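Local coordinates for protein pseudouridine synthase (Pyrococcus abyssi, PDB 2AUS) that probably converts uridines of RNA to pseudouridine as the Cbf5 subunit of the archaeal box H/ACA sRNP, where it is complexed with Nop10, at residues A12-R16 with E248-K252; R153-E159 with F170-A176; I180-I184 with H196-L200. One frame throughout, in Å; residues are numbered along the deposited sequence.

Contact 1 (A12-R16 with E248-K252); sequences ADIKR and EHLPK
Two irregular segments meet at the surface where the N-terminal tail docks on the loop leading into strand 252-255; segment 12-16 runs on into strand 18-20, and both strands belong to one mixed sheet. The backbones approach loosely, Asp13 CA to His249 CA 5.9 Å and Arg16 CA to Pro251 CA 7.5 Å, so side chains bridge the gap, Arg16 reaching the backbone of 249-251 and Asp13 the His249 ring. Arg16 starts toward the partner and extends as m, t, t (chi1 -54°, chi2 -171°, chi3 -176°), with chi4 turned to 65°. One face of its guanidinium then lies over the Leu250-Pro251 peptide, Arg16 CZ 3.7 Å from Pro251 N. His249 (m, chi2 175°) offers its ring to Asp13 (chi1 p), whose CB sits 3.5 Å from the ring centroid, 26° off the normal, a CH-pi contact. Arg204 of strand 195-205 touches both these side chains. Near the guanidinium plane, Arg16 NH2 donates to His249 O at 2.6 Å and 160°.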
ATOM      1  N   ALA A  12     -31.561 -11.652 -14.099  1.00 85.96           N
ATOM      2  CA  ALA A  12     -32.097 -12.299 -15.334  1.00 87.14           C
ATOM      3  C   ALA A  12     -31.107 -13.304 -15.928  1.00 87.55           C
ATOM      4  O   ALA A  12     -30.427 -13.020 -16.919  1.00 87.39           O
ATOM      5  CB  ALA A  12     -32.444 -11.229 -16.365  1.00 86.73           C
ATOM      6  N   ASP A  13     -31.033 -14.480 -15.315  1.00 88.10           N
ATOM      7  CA  ASP A  13     -30.138 -15.535 -15.777  1.00 87.92           C
ATOM      8  C   ASP A  13     -30.874 -16.872 -15.817  1.00 86.89           C
ATOM      9  O   ASP A  13     -30.389 -17.886 -15.313  1.00 86.54           O
ATOM     10  CB  ASP A  13     -28.916 -15.633 -14.858  1.00 89.74           C
ATOM     11  CG  ASP A  13     -29.291 -15.855 -13.404  1.00 90.70           C
ATOM     12  OD1 ASP A  13     -29.968 -14.981 -12.824  1.00 91.68           O
ATOM     13  OD2 ASP A  13     -28.906 -16.903 -12.839  1.00 91.88           O
ATOM     14  N   ILE A  14     -32.056 -16.858 -16.425  1.00 85.28           N
ATOM     15  CA  ILE A  14     -32.881 -18.052 -16.553  1.00 83.57           C
ATOM     16  C   ILE A  14     -32.561 -18.779 -17.860  1.00 81.57           C
ATOM     17  O   ILE A  14     -32.577 -18.174 -18.933  1.00 81.27           O
ATOM     18  CB  ILE A  14     -34.376 -17.682 -16.537  1.00 83.80           C
ATOM     19  CG1 ILE A  14     -34.692 -16.886 -15.266  1.00 83.74           C
ATOM     20  CG2 ILE A  14     -35.228 -18.944 -16.616  1.00 84.08           C
ATOM     21  CD1 ILE A  14     -36.114 -16.365 -15.197  1.00 83.86           C
ATOM     22  N   LYS A  15     -32.266 -20.073 -17.758  1.00 79.29           N
ATOM     23  CA  LYS A  15     -31.941 -20.894 -18.923  1.00 76.57           C
ATOM     24  C   LYS A  15     -32.888 -20.646 -20.091  1.00 73.35           C
ATOM     25  O   LYS A  15     -34.102 -20.823 -19.968  1.00 73.32           O
ATOM     26  CB  LYS A  15     -31.994 -22.384 -18.564  1.00 77.89           C
ATOM     27  CG  LYS A  15     -30.910 -22.850 -17.613  1.00 79.78           C
ATOM     28  CD  LYS A  15     -31.030 -24.341 -17.352  1.00 81.09           C
ATOM     29  CE  LYS A  15     -29.869 -24.859 -16.519  1.00 82.66           C
ATOM     30  NZ  LYS A  15     -29.976 -26.331 -16.280  1.00 83.43           N
ATOM     31  N   ARG A  16     -32.329 -20.240 -21.225  1.00 68.65           N
ATOM     32  CA  ARG A  16     -33.137 -19.995 -22.409  1.00 62.85           C
ATOM     33  C   ARG A  16     -33.384 -21.322 -23.111  1.00 58.44           C
ATOM     34  O   ARG A  16     -32.593 -22.264 -23.002  1.00 55.63           O
ATOM     35  CB  ARG A  16     -32.422 -19.048 -23.376  1.00 64.52           C
ATOM     36  CG  ARG A  16     -31.979 -17.724 -22.771  1.00 66.36           C
ATOM     37  CD  ARG A  16     -31.476 -16.782 -23.857  1.00 67.02           C
ATOM     38  NE  ARG A  16     -30.955 -15.532 -23.313  1.00 67.52           N
ATOM     39  CZ  ARG A  16     -29.875 -15.448 -22.544  1.00 67.91           C
ATOM     40  NH1 ARG A  16     -29.196 -16.544 -22.227  1.00 66.90           N
ATOM     41  NH2 ARG A  16     -29.472 -14.268 -22.092  1.00 67.22           N
ATOM     42  N   GLU A 248     -21.931 -17.164 -20.429  1.00 40.58           N
ATOM     43  CA  GLU A 248     -23.001 -18.010 -19.916  1.00 45.21           C
ATOM     44  C   GLU A 248     -24.374 -17.339 -19.878  1.00 46.05           C
ATOM     45  O   GLU A 248     -25.391 -18.003 -20.021  1.00 45.10           O
ATOM     46  CB  GLU A 248     -22.640 -18.518 -18.522  1.00 48.25           C
ATOM     47  CG  GLU A 248     -22.016 -19.902 -18.545  1.00 57.94           C
ATOM     48  CD  GLU A 248     -21.402 -20.298 -17.222  1.00 61.52           C
ATOM     49  OE1 GLU A 248     -22.006 -19.995 -16.169  1.00 61.35           O
ATOM     50  OE2 GLU A 248     -20.315 -20.923 -17.245  1.00 65.25           O
ATOM     51  N   HIS A 249     -24.410 -16.026 -19.681  1.00 46.83           N
ATOM     52  CA  HIS A 249     -25.688 -15.329 -19.635  1.00 47.55           C
ATOM     53  C   HIS A 249     -26.102 -14.763 -20.990  1.00 46.86           C
ATOM     54  O   HIS A 249     -27.110 -14.072 -21.090  1.00 47.63           O
ATOM     55  CB  HIS A 249     -25.645 -14.207 -18.588  1.00 49.47           C
ATOM     56  CG  HIS A 249     -25.646 -14.703 -17.173  1.00 52.06           C
ATOM     57  ND1 HIS A 249     -25.499 -13.865 -16.088  1.00 52.88           N
ATOM     58  CD2 HIS A 249     -25.804 -15.950 -16.665  1.00 52.77           C
ATOM     59  CE1 HIS A 249     -25.570 -14.572 -14.975  1.00 51.61           C
ATOM     60  NE2 HIS A 249     -25.754 -15.840 -15.297  1.00 51.56           N
ATOM     61  N   LEU A 250     -25.336 -15.055 -22.036  1.00 45.30           N
ATOM     62  CA  LEU A 250     -25.674 -14.544 -23.360  1.00 43.83           C
ATOM     63  C   LEU A 250     -26.421 -15.547 -24.220  1.00 41.82           C
ATOM     64  O   LEU A 250     -26.278 -16.754 -24.052  1.00 42.46           O
ATOM     65  CB  LEU A 250     -24.420 -14.138 -24.136  1.00 45.14           C
ATOM     66  CG  LEU A 250     -23.516 -13.014 -23.645  1.00 46.07           C
ATOM     67  CD1 LEU A 250     -22.456 -12.767 -24.705  1.00 45.65           C
ATOM     68  CD2 LEU A 250     -24.325 -11.760 -23.385  1.00 45.27           C
ATOM     69  N   PRO A 251     -27.246 -15.049 -25.153  1.00 41.41           N
ATOM     70  CA  PRO A 251     -28.009 -15.910 -26.062  1.00 39.14           C
ATOM     71  C   PRO A 251     -26.937 -16.564 -26.946  1.00 37.64           C
ATOM     72  O   PRO A 251     -25.977 -15.900 -27.353  1.00 36.80           O
ATOM     73  CB  PRO A 251     -28.847 -14.913 -26.863  1.00 41.35           C
ATOM     74  CG  PRO A 251     -28.950 -13.723 -25.958  1.00 41.91           C
ATOM     75  CD  PRO A 251     -27.573 -13.630 -25.381  1.00 41.02           C
ATOM     76  N   LYS A 252     -27.082 -17.843 -27.251  1.00 36.16           N
ATOM     77  CA  LYS A 252     -26.072 -18.504 -28.061  1.00 37.04           C
ATOM     78  C   LYS A 252     -26.566 -19.094 -29.364  1.00 35.37           C
ATOM     79  O   LYS A 252     -27.750 -19.381 -29.518  1.00 36.17           O
ATOM     80  CB  LYS A 252     -25.410 -19.612 -27.240  1.00 36.56           C
ATOM     81  CG  LYS A 252     -24.726 -19.106 -25.998  1.00 38.43           C
ATOM     82  CD  LYS A 252     -24.289 -20.242 -25.101  1.00 39.00           C
ATOM     83  CE  LYS A 252     -23.678 -19.702 -23.820  1.00 42.58           C
ATOM     84  NZ  LYS A 252     -23.255 -20.801 -22.913  1.00 45.30           N
TER

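Contact 2 (R153-E159 with F170-A176); sequences RKVYYIE and FRVGVEA
Segments 153-159 and 170-176 lie on the antiparallel arms of the beta hairpin of strands 152-164 and 167-174 (175-176 already being loop), with short axes 4.5 Å apart at closest and 147° between their directions. Glu159 and Arg171 form a hydrogen-bonded pair, N to O 2.7 Å both ways; Ile158 opposes Val172 and Val155 opposes Val174 as non-hydrogen-bonded pairs, CA-CA 4.4 Å each. Between these two lies a classic bulge: Tyr156 (phi/psi -72/-33°) and Tyr157 (-170/148°) both face Gly173, whose N donates to Tyr157 O (2.9 Å) and whose O receives weak bonds from Tyr156 N (2.9 Å) and Tyr157 N (3.4 Å). Glu175 N reaches Lys154 O at 2.8 Å.

Tyr157 (chi1 p, chi2 79°) lays its ring face on Gly173 CA, 3.6 Å from the centroid, where an ideal CB would clash. Its OH bonds Glu109.

Val155, Ile158, Val172 and Val174 share the apolar face (Val155 CG1 to Val172 CG2 3.7 Å), with Phe170 CD1 3.9 Å from Ile158 CG2; helix 180-191 packs on the valines, Met129 of helix 122-131 on Ile158.

Among polar side chains, Glu159 OE1 and Arg171 NH1 form a 3.0 Å salt bridge, and Arg153 NE donates to Ala176 O (2.7 Å). Chemically the hairpin is two-faced: apolar toward the helices, with charged groups and the Tyr157 ring on the other side, where Arg171 meets an aromatic of the Nop10 chain.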
ATOM      1  N   ARG A 153     -31.849   3.662 -14.789  1.00 54.80           N
ATOM      2  CA  ARG A 153     -31.378   2.294 -14.588  1.00 53.17           C
ATOM      3  C   ARG A 153     -32.295   1.542 -13.647  1.00 52.06           C
ATOM      4  O   ARG A 153     -33.045   2.147 -12.889  1.00 53.10           O
ATOM      5  CB  ARG A 153     -29.947   2.301 -14.038  1.00 54.27           C
ATOM      6  CG  ARG A 153     -28.878   2.501 -15.103  1.00 55.49           C
ATOM      7  CD  ARG A 153     -28.789   1.270 -15.998  1.00 61.06           C
ATOM      8  NE  ARG A 153     -27.802   1.427 -17.063  1.00 65.44           N
ATOM      9  CZ  ARG A 153     -27.988   2.165 -18.154  1.00 67.21           C
ATOM     10  NH1 ARG A 153     -29.134   2.812 -18.332  1.00 66.11           N
ATOM     11  NH2 ARG A 153     -27.018   2.273 -19.057  1.00 65.69           N
ATOM     12  N   LYS A 154     -32.225   0.219 -13.683  1.00 50.12           N
ATOM     13  CA  LYS A 154     -33.091  -0.582 -12.839  1.00 49.53           C
ATOM     14  C   LYS A 154     -32.410  -1.282 -11.665  1.00 48.41           C
ATOM     15  O   LYS A 154     -31.355  -1.901 -11.808  1.00 46.12           O
ATOM     16  CB  LYS A 154     -33.824  -1.616 -13.697  1.00 49.98           C
ATOM     17  CG  LYS A 154     -34.828  -2.455 -12.934  1.00 55.48           C
ATOM     18  CD  LYS A 154     -35.723  -3.241 -13.883  1.00 57.95           C
ATOM     19  CE  LYS A 154     -36.741  -4.080 -13.116  1.00 58.65           C
ATOM     20  NZ  LYS A 154     -37.576  -3.237 -12.210  1.00 60.73           N
ATOM     21  N   VAL A 155     -33.037  -1.154 -10.500  1.00 46.74           N
ATOM     22  CA  VAL A 155     -32.573  -1.785  -9.278  1.00 46.12           C
ATOM     23  C   VAL A 155     -33.494  -2.989  -9.093  1.00 44.83           C
ATOM     24  O   VAL A 155     -34.682  -2.836  -8.837  1.00 46.19           O
ATOM     25  CB  VAL A 155     -32.712  -0.832  -8.079  1.00 45.37           C
ATOM     26  CG1 VAL A 155     -32.328  -1.547  -6.788  1.00 46.26           C
ATOM     27  CG2 VAL A 155     -31.830   0.386  -8.287  1.00 44.65           C
ATOM     28  N   TYR A 156     -32.946  -4.183  -9.243  1.00 46.14           N
ATOM     29  CA  TYR A 156     -33.735  -5.400  -9.126  1.00 48.05           C
ATOM     30  C   TYR A 156     -34.158  -5.729  -7.705  1.00 50.10           C
ATOM     31  O   TYR A 156     -35.231  -6.293  -7.490  1.00 50.18           O
ATOM     32  CB  TYR A 156     -32.953  -6.566  -9.717  1.00 48.43           C
ATOM     33  CG  TYR A 156     -32.591  -6.345 -11.167  1.00 52.15           C
ATOM     34  CD1 TYR A 156     -33.583  -6.243 -12.146  1.00 53.07           C
ATOM     35  CD2 TYR A 156     -31.258  -6.220 -11.563  1.00 52.71           C
ATOM     36  CE1 TYR A 156     -33.254  -6.019 -13.479  1.00 54.71           C
ATOM     37  CE2 TYR A 156     -30.919  -6.001 -12.896  1.00 53.55           C
ATOM     38  CZ  TYR A 156     -31.922  -5.899 -13.846  1.00 54.57           C
ATOM     39  OH  TYR A 156     -31.598  -5.668 -15.164  1.00 56.47           O
ATOM     40  N   TYR A 157     -33.316  -5.383  -6.738  1.00 50.20           N
ATOM     41  CA  TYR A 157     -33.623  -5.655  -5.346  1.00 50.88           C
ATOM     42  C   TYR A 157     -32.668  -4.972  -4.383  1.00 50.83           C
ATOM     43  O   TYR A 157     -31.498  -4.754  -4.690  1.00 49.36           O
ATOM     44  CB  TYR A 157     -33.623  -7.170  -5.084  1.00 49.99           C
ATOM     45  CG  TYR A 157     -32.314  -7.875  -5.396  1.00 51.58           C
ATOM     46  CD1 TYR A 157     -31.231  -7.824  -4.514  1.00 52.52           C
ATOM     47  CD2 TYR A 157     -32.161  -8.595  -6.576  1.00 51.53           C
ATOM     48  CE1 TYR A 157     -30.028  -8.480  -4.804  1.00 52.48           C
ATOM     49  CE2 TYR A 157     -30.969  -9.249  -6.878  1.00 53.09           C
ATOM     50  CZ  TYR A 157     -29.907  -9.191  -5.991  1.00 54.28           C
ATOM     51  OH  TYR A 157     -28.737  -9.860  -6.301  1.00 52.88           O
ATOM     52  N   ILE A 158     -33.203  -4.617  -3.223  1.00 51.36           N
ATOM     53  CA  ILE A 158     -32.438  -3.989  -2.165  1.00 53.29           C
ATOM     54  C   ILE A 158     -32.797  -4.760  -0.910  1.00 54.91           C
ATOM     55  O   ILE A 158     -33.915  -4.660  -0.410  1.00 55.49           O
ATOM     56  CB  ILE A 158     -32.820  -2.513  -1.964  1.00 53.07           C
ATOM     57  CG1 ILE A 158     -32.341  -1.685  -3.155  1.00 53.20           C
ATOM     58  CG2 ILE A 158     -32.205  -1.991  -0.676  1.00 52.69           C
ATOM     59  CD1 ILE A 158     -32.666  -0.208  -3.041  1.00 54.46           C
ATOM     60  N   GLU A 159     -31.850  -5.551  -0.423  1.00 55.63           N
ATOM     61  CA  GLU A 159     -32.048  -6.353   0.769  1.00 55.65           C
ATOM     62  C   GLU A 159     -31.223  -5.789   1.925  1.00 54.87           C
ATOM     63  O   GLU A 159     -29.995  -5.851   1.916  1.00 53.57           O
ATOM     64  CB  GLU A 159     -31.636  -7.794   0.480  1.00 59.14           C
ATOM     65  CG  GLU A 159     -31.368  -8.632   1.716  1.00 65.35           C
ATOM     66  CD  GLU A 159     -30.687  -9.947   1.381  1.00 68.90           C
ATOM     67  OE1 GLU A 159     -29.655  -9.922   0.670  1.00 70.23           O
ATOM     68  OE2 GLU A 159     -31.174 -11.004   1.838  1.00 71.86           O
ATOM     69  N   PHE A 170     -26.526  -3.122   3.295  1.00 42.61           N
ATOM     70  CA  PHE A 170     -27.512  -3.738   2.421  1.00 42.28           C
ATOM     71  C   PHE A 170     -26.930  -4.354   1.165  1.00 41.93           C
ATOM     72  O   PHE A 170     -25.832  -4.007   0.734  1.00 40.52           O
ATOM     73  CB  PHE A 170     -28.591  -2.721   2.050  1.00 42.41           C
ATOM     74  CG  PHE A 170     -28.117  -1.616   1.146  1.00 42.58           C
ATOM     75  CD1 PHE A 170     -28.342  -1.676  -0.226  1.00 43.74           C
ATOM     76  CD2 PHE A 170     -27.480  -0.495   1.671  1.00 43.39           C
ATOM     77  CE1 PHE A 170     -27.947  -0.631  -1.066  1.00 43.55           C
ATOM     78  CE2 PHE A 170     -27.081   0.552   0.843  1.00 44.46           C
ATOM     79  CZ  PHE A 170     -27.317   0.483  -0.530  1.00 44.88           C
ATOM     80  N   ARG A 171     -27.679  -5.291   0.598  1.00 43.30           N
ATOM     81  CA  ARG A 171     -27.284  -5.977  -0.622  1.00 45.74           C
ATOM     82  C   ARG A 171     -28.205  -5.451  -1.708  1.00 44.93           C
ATOM     83  O   ARG A 171     -29.400  -5.279  -1.482  1.00 45.51           O
ATOM     84  CB  ARG A 171     -27.456  -7.486  -0.454  1.00 49.41           C
ATOM     85  CG  ARG A 171     -27.390  -8.275  -1.750  1.00 54.26           C
ATOM     86  CD  ARG A 171     -27.474  -9.769  -1.468  1.00 56.00           C
ATOM     87  NE  ARG A 171     -26.195 -10.283  -0.991  1.00 61.08           N
ATOM     88  CZ  ARG A 171     -26.040 -11.054   0.079  1.00 62.88           C
ATOM     89  NH1 ARG A 171     -27.093 -11.409   0.807  1.00 64.46           N
ATOM     90  NH2 ARG A 171     -24.827 -11.479   0.419  1.00 62.90           N
ATOM     91  N   VAL A 172     -27.648  -5.176  -2.881  1.00 43.99           N
ATOM     92  CA  VAL A 172     -28.445  -4.641  -3.968  1.00 42.68           C
ATOM     93  C   VAL A 172     -28.092  -5.251  -5.315  1.00 42.81           C
ATOM     94  O   VAL A 172     -26.917  -5.387  -5.659  1.00 43.44           O
ATOM     95  CB  VAL A 172     -28.279  -3.097  -4.053  1.00 43.19           C
ATOM     96  CG1 VAL A 172     -26.812  -2.739  -4.209  1.00 42.00           C
ATOM     97  CG2 VAL A 172     -29.078  -2.548  -5.214  1.00 42.42           C
ATOM     98  N   GLY A 173     -29.125  -5.630  -6.062  1.00 42.42           N
ATOM     99  CA  GLY A 173     -28.939  -6.189  -7.387  1.00 41.94           C
ATOM    100  C   GLY A 173     -29.299  -5.053  -8.321  1.00 43.35           C
ATOM    101  O   GLY A 173     -30.313  -4.383  -8.109  1.00 42.82           O
ATOM    102  N   VAL A 174     -28.482  -4.820  -9.346  1.00 42.16           N
ATOM    103  CA  VAL A 174     -28.731  -3.726 -10.269  1.00 42.21           C
ATOM    104  C   VAL A 174     -28.415  -4.047 -11.724  1.00 44.00           C
ATOM    105  O   VAL A 174     -27.662  -4.971 -12.032  1.00 44.38           O
ATOM    106  CB  VAL A 174     -27.897  -2.489  -9.888  1.00 42.41           C
ATOM    107  CG1 VAL A 174     -28.211  -2.059  -8.464  1.00 40.36           C
ATOM    108  CG2 VAL A 174     -26.399  -2.802 -10.040  1.00 41.43           C
ATOM    109  N   GLU A 175     -28.993  -3.251 -12.616  1.00 45.02           N
ATOM    110  CA  GLU A 175     -28.770  -3.400 -14.043  1.00 46.61           C
ATOM    111  C   GLU A 175     -27.354  -2.883 -14.313  1.00 46.08           C
ATOM    112  O   GLU A 175     -26.827  -2.086 -13.539  1.00 46.06           O
ATOM    113  CB  GLU A 175     -29.798  -2.560 -14.815  1.00 48.50           C
ATOM    114  CG  GLU A 175     -29.754  -2.735 -16.322  1.00 53.97           C
ATOM    115  CD  GLU A 175     -30.809  -1.912 -17.050  1.00 57.73           C
ATOM    116  OE1 GLU A 175     -30.990  -2.125 -18.272  1.00 58.75           O
ATOM    117  OE2 GLU A 175     -31.452  -1.054 -16.405  1.00 57.67           O
ATOM    118  N   ALA A 176     -26.735  -3.331 -15.398  1.00 45.71           N
ATOM    119  CA  ALA A 176     -25.391  -2.876 -15.729  1.00 46.81           C
ATOM    120  C   ALA A 176     -25.354  -1.353 -15.842  1.00 46.49           C
ATOM    121  O   ALA A 176     -26.295  -0.741 -16.339  1.00 46.81           O
ATOM    122  CB  ALA A 176     -24.939  -3.502 -17.035  1.00 48.09           C
TER
HETATM  123  O   HOH W   1     -24.489   0.148 -19.077  1.00 64.11           O

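Contact 3 (I180-I184 with H196-L200); sequences IRSLI and HMAEL
Met197, with 103 Å² covered, is the centre of this helix-on-sheet packing, in which the first turn of helix 180-191 lies against strand 195-205. The short axes come within 7.7 Å and their directions differ by 131°; the nearest CA pair is Arg181-Met197, 5.9 Å. Met197 points toward the helix and extends through chi1 -176° and chi2 175° before chi3 turns to 77° (p). This carries the thioether along the helix: CG is 3.4 Å from Ile184 CD1, SD is 4.0 Å from Ile180 CG2 and 3.8 Å from Arg181 N, and CE ends 3.8 Å from Arg181 CZ, over a face of the guanidinium.

Arg181 (68 Å²) leaves the helix sideways, chi1 and chi2 both t, then bends through chi3 -72° and chi4 -65° back to the strand. Its NH1 gives a weak hydrogen bond to water 2 at 2.7 Å; the same water accepts from Met197 N at 2.8 Å.

Ile184 (60 Å²; m, t) is one turn beyond Ile180, with Ile184 N to Ile180 O 2.8 Å, and its CG2 also meets His196 C at 3.9 Å. Past a classic bulge, where Ala198 and Glu199 both face Leu113, Leu200 turns its side chain toward the helix again, CD1 4.4 Å from Ile180 CB. Cohesion therefore comes mainly from side-chain packing, with the polar link passing through one water at the solvent-exposed end of Arg181.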
ATOM      1  N   ILE A 180     -23.809   2.811  -7.653  1.00 46.58           N
ATOM      2  CA  ILE A 180     -24.271   2.628  -6.286  1.00 44.85           C
ATOM      3  C   ILE A 180     -24.111   3.878  -5.438  1.00 44.62           C
ATOM      4  O   ILE A 180     -24.967   4.181  -4.606  1.00 43.52           O
ATOM      5  CB  ILE A 180     -23.538   1.469  -5.597  1.00 43.18           C
ATOM      6  CG1 ILE A 180     -23.587   0.226  -6.491  1.00 43.28           C
ATOM      7  CG2 ILE A 180     -24.182   1.180  -4.240  1.00 42.99           C
ATOM      8  CD1 ILE A 180     -24.988  -0.170  -6.930  1.00 43.08           C
ATOM      9  N   ARG A 181     -23.018   4.609  -5.643  1.00 47.30           N
ATOM     10  CA  ARG A 181     -22.783   5.826  -4.875  1.00 48.61           C
ATOM     11  C   ARG A 181     -23.947   6.795  -5.083  1.00 49.10           C
ATOM     12  O   ARG A 181     -24.442   7.403  -4.130  1.00 47.40           O
ATOM     13  CB  ARG A 181     -21.469   6.495  -5.292  1.00 49.42           C
ATOM     14  CG  ARG A 181     -21.103   7.692  -4.410  1.00 53.68           C
ATOM     15  CD  ARG A 181     -19.853   8.426  -4.888  1.00 57.16           C
ATOM     16  NE  ARG A 181     -18.623   7.676  -4.641  1.00 63.76           N
ATOM     17  CZ  ARG A 181     -18.153   7.370  -3.433  1.00 66.12           C
ATOM     18  NH1 ARG A 181     -18.810   7.746  -2.340  1.00 66.57           N
ATOM     19  NH2 ARG A 181     -17.016   6.694  -3.314  1.00 66.61           N
ATOM     20  N   SER A 182     -24.383   6.930  -6.334  1.00 50.18           N
ATOM     21  CA  SER A 182     -25.496   7.817  -6.672  1.00 50.50           C
ATOM     22  C   SER A 182     -26.786   7.286  -6.056  1.00 49.22           C
ATOM     23  O   SER A 182     -27.603   8.051  -5.537  1.00 48.38           O
ATOM     24  CB  SER A 182     -25.647   7.918  -8.196  1.00 53.00           C
ATOM     25  OG  SER A 182     -26.812   8.646  -8.546  1.00 55.25           O
ATOM     26  N   LEU A 183     -26.965   5.970  -6.122  1.00 47.71           N
ATOM     27  CA  LEU A 183     -28.139   5.330  -5.549  1.00 46.44           C
ATOM     28  C   LEU A 183     -28.213   5.669  -4.060  1.00 46.99           C
ATOM     29  O   LEU A 183     -29.276   6.019  -3.538  1.00 45.79           O
ATOM     30  CB  LEU A 183     -28.056   3.812  -5.711  1.00 48.30           C
ATOM     31  CG  LEU A 183     -29.135   3.022  -4.962  1.00 48.83           C
ATOM     32  CD1 LEU A 183     -30.484   3.258  -5.623  1.00 50.14           C
ATOM     33  CD2 LEU A 183     -28.802   1.541  -4.966  1.00 49.01           C
ATOM     34  N   ILE A 184     -27.079   5.567  -3.376  1.00 46.40           N
ATOM     35  CA  ILE A 184     -27.046   5.862  -1.951  1.00 46.11           C
ATOM     36  C   ILE A 184     -27.320   7.339  -1.710  1.00 46.05           C
ATOM     37  O   ILE A 184     -28.018   7.698  -0.764  1.00 44.29           O
ATOM     38  CB  ILE A 184     -25.688   5.449  -1.318  1.00 45.16           C
ATOM     39  CG1 ILE A 184     -25.616   3.916  -1.230  1.00 45.58           C
ATOM     40  CG2 ILE A 184     -25.521   6.084   0.067  1.00 42.29           C
ATOM     41  CD1 ILE A 184     -24.394   3.377  -0.516  1.00 43.90           C
ATOM     42  N   HIS A 196     -23.995   8.806   2.882  1.00 49.61           N
ATOM     43  CA  HIS A 196     -22.683   8.638   2.275  1.00 49.22           C
ATOM     44  C   HIS A 196     -22.389   7.148   2.148  1.00 47.45           C
ATOM     45  O   HIS A 196     -22.719   6.370   3.045  1.00 46.88           O
ATOM     46  CB  HIS A 196     -21.624   9.290   3.171  1.00 52.26           C
ATOM     47  CG  HIS A 196     -20.219   9.103   2.691  1.00 57.28           C
ATOM     48  ND1 HIS A 196     -19.725   9.736   1.569  1.00 59.90           N
ATOM     49  CD2 HIS A 196     -19.196   8.369   3.190  1.00 58.00           C
ATOM     50  CE1 HIS A 196     -18.457   9.402   1.400  1.00 59.84           C
ATOM     51  NE2 HIS A 196     -18.112   8.573   2.369  1.00 60.93           N
ATOM     52  N   MET A 197     -21.783   6.748   1.032  1.00 44.04           N
ATOM     53  CA  MET A 197     -21.415   5.348   0.831  1.00 42.78           C
ATOM     54  C   MET A 197     -20.044   5.120   1.489  1.00 41.52           C
ATOM     55  O   MET A 197     -19.012   5.505   0.937  1.00 40.09           O
ATOM     56  CB  MET A 197     -21.341   5.022  -0.664  1.00 41.08           C
ATOM     57  CG  MET A 197     -21.063   3.560  -0.957  1.00 39.12           C
ATOM     58  SD  MET A 197     -21.127   3.193  -2.726  1.00 42.76           S
ATOM     59  CE  MET A 197     -19.523   3.862  -3.244  1.00 38.58           C
ATOM     60  N   ALA A 198     -20.045   4.502   2.669  1.00 39.67           N
ATOM     61  CA  ALA A 198     -18.811   4.257   3.415  1.00 40.49           C
ATOM     62  C   ALA A 198     -17.959   3.126   2.868  1.00 41.36           C
ATOM     63  O   ALA A 198     -16.737   3.150   2.981  1.00 42.18           O
ATOM     64  CB  ALA A 198     -19.128   3.986   4.877  1.00 38.59           C
ATOM     65  N   GLU A 199     -18.598   2.124   2.280  1.00 43.38           N
ATOM     66  CA  GLU A 199     -17.854   0.994   1.748  1.00 43.18           C
ATOM     67  C   GLU A 199     -18.693   0.272   0.713  1.00 40.51           C
ATOM     68  O   GLU A 199     -19.916   0.211   0.826  1.00 39.40           O
ATOM     69  CB  GLU A 199     -17.489   0.040   2.889  1.00 45.14           C
ATOM     70  CG  GLU A 199     -16.349  -0.905   2.561  1.00 53.10           C
ATOM     71  CD  GLU A 199     -16.057  -1.870   3.691  1.00 58.56           C
ATOM     72  OE1 GLU A 199     -16.046  -1.430   4.863  1.00 60.07           O
ATOM     73  OE2 GLU A 199     -15.834  -3.068   3.408  1.00 62.29           O
ATOM     74  N   LEU A 200     -18.025  -0.295  -0.284  1.00 40.91           N
ATOM     75  CA  LEU A 200     -18.710  -0.998  -1.357  1.00 40.56           C
ATOM     76  C   LEU A 200     -17.940  -2.251  -1.766  1.00 39.46           C
ATOM     77  O   LEU A 200     -16.724  -2.217  -1.899  1.00 40.16           O
ATOM     78  CB  LEU A 200     -18.836  -0.075  -2.569  1.00 39.27           C
ATOM     79  CG  LEU A 200     -20.013  -0.237  -3.537  1.00 42.30           C
ATOM     80  CD1 LEU A 200     -19.498  -0.091  -4.952  1.00 40.53           C
ATOM     81  CD2 LEU A 200     -20.708  -1.575  -3.340  1.00 43.80           C
TER
HETATM   82  O   HOH W   2     -20.878   8.566  -0.839  1.00 59.60           O

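In the fold
Contacts 2 and 3 share a sheet, whereas contact 1 lies at the surface, at the edge of the mixed sheet that holds strands 18-20 and 252-255. Strand 167-174 is followed by helix 180-191, which packs across the six-stranded antiparallel sheet: Phe170 CZ meets Ile184 CG1 at 3.9 Å, so the two contacts form one apolar core, with centres about 12 Å apart. Contact 2 adds main-chain hydrogen bonding within the sheet, contact 3 side-chain packing onto it. Contact 1, centred about 19 Å from contact 2, rests on one arginine-to-carbonyl hydrogen bond and a CH-pi contact between loops, in keeping with its surface position; its segments, 232 residues apart, enclose both others in sequence.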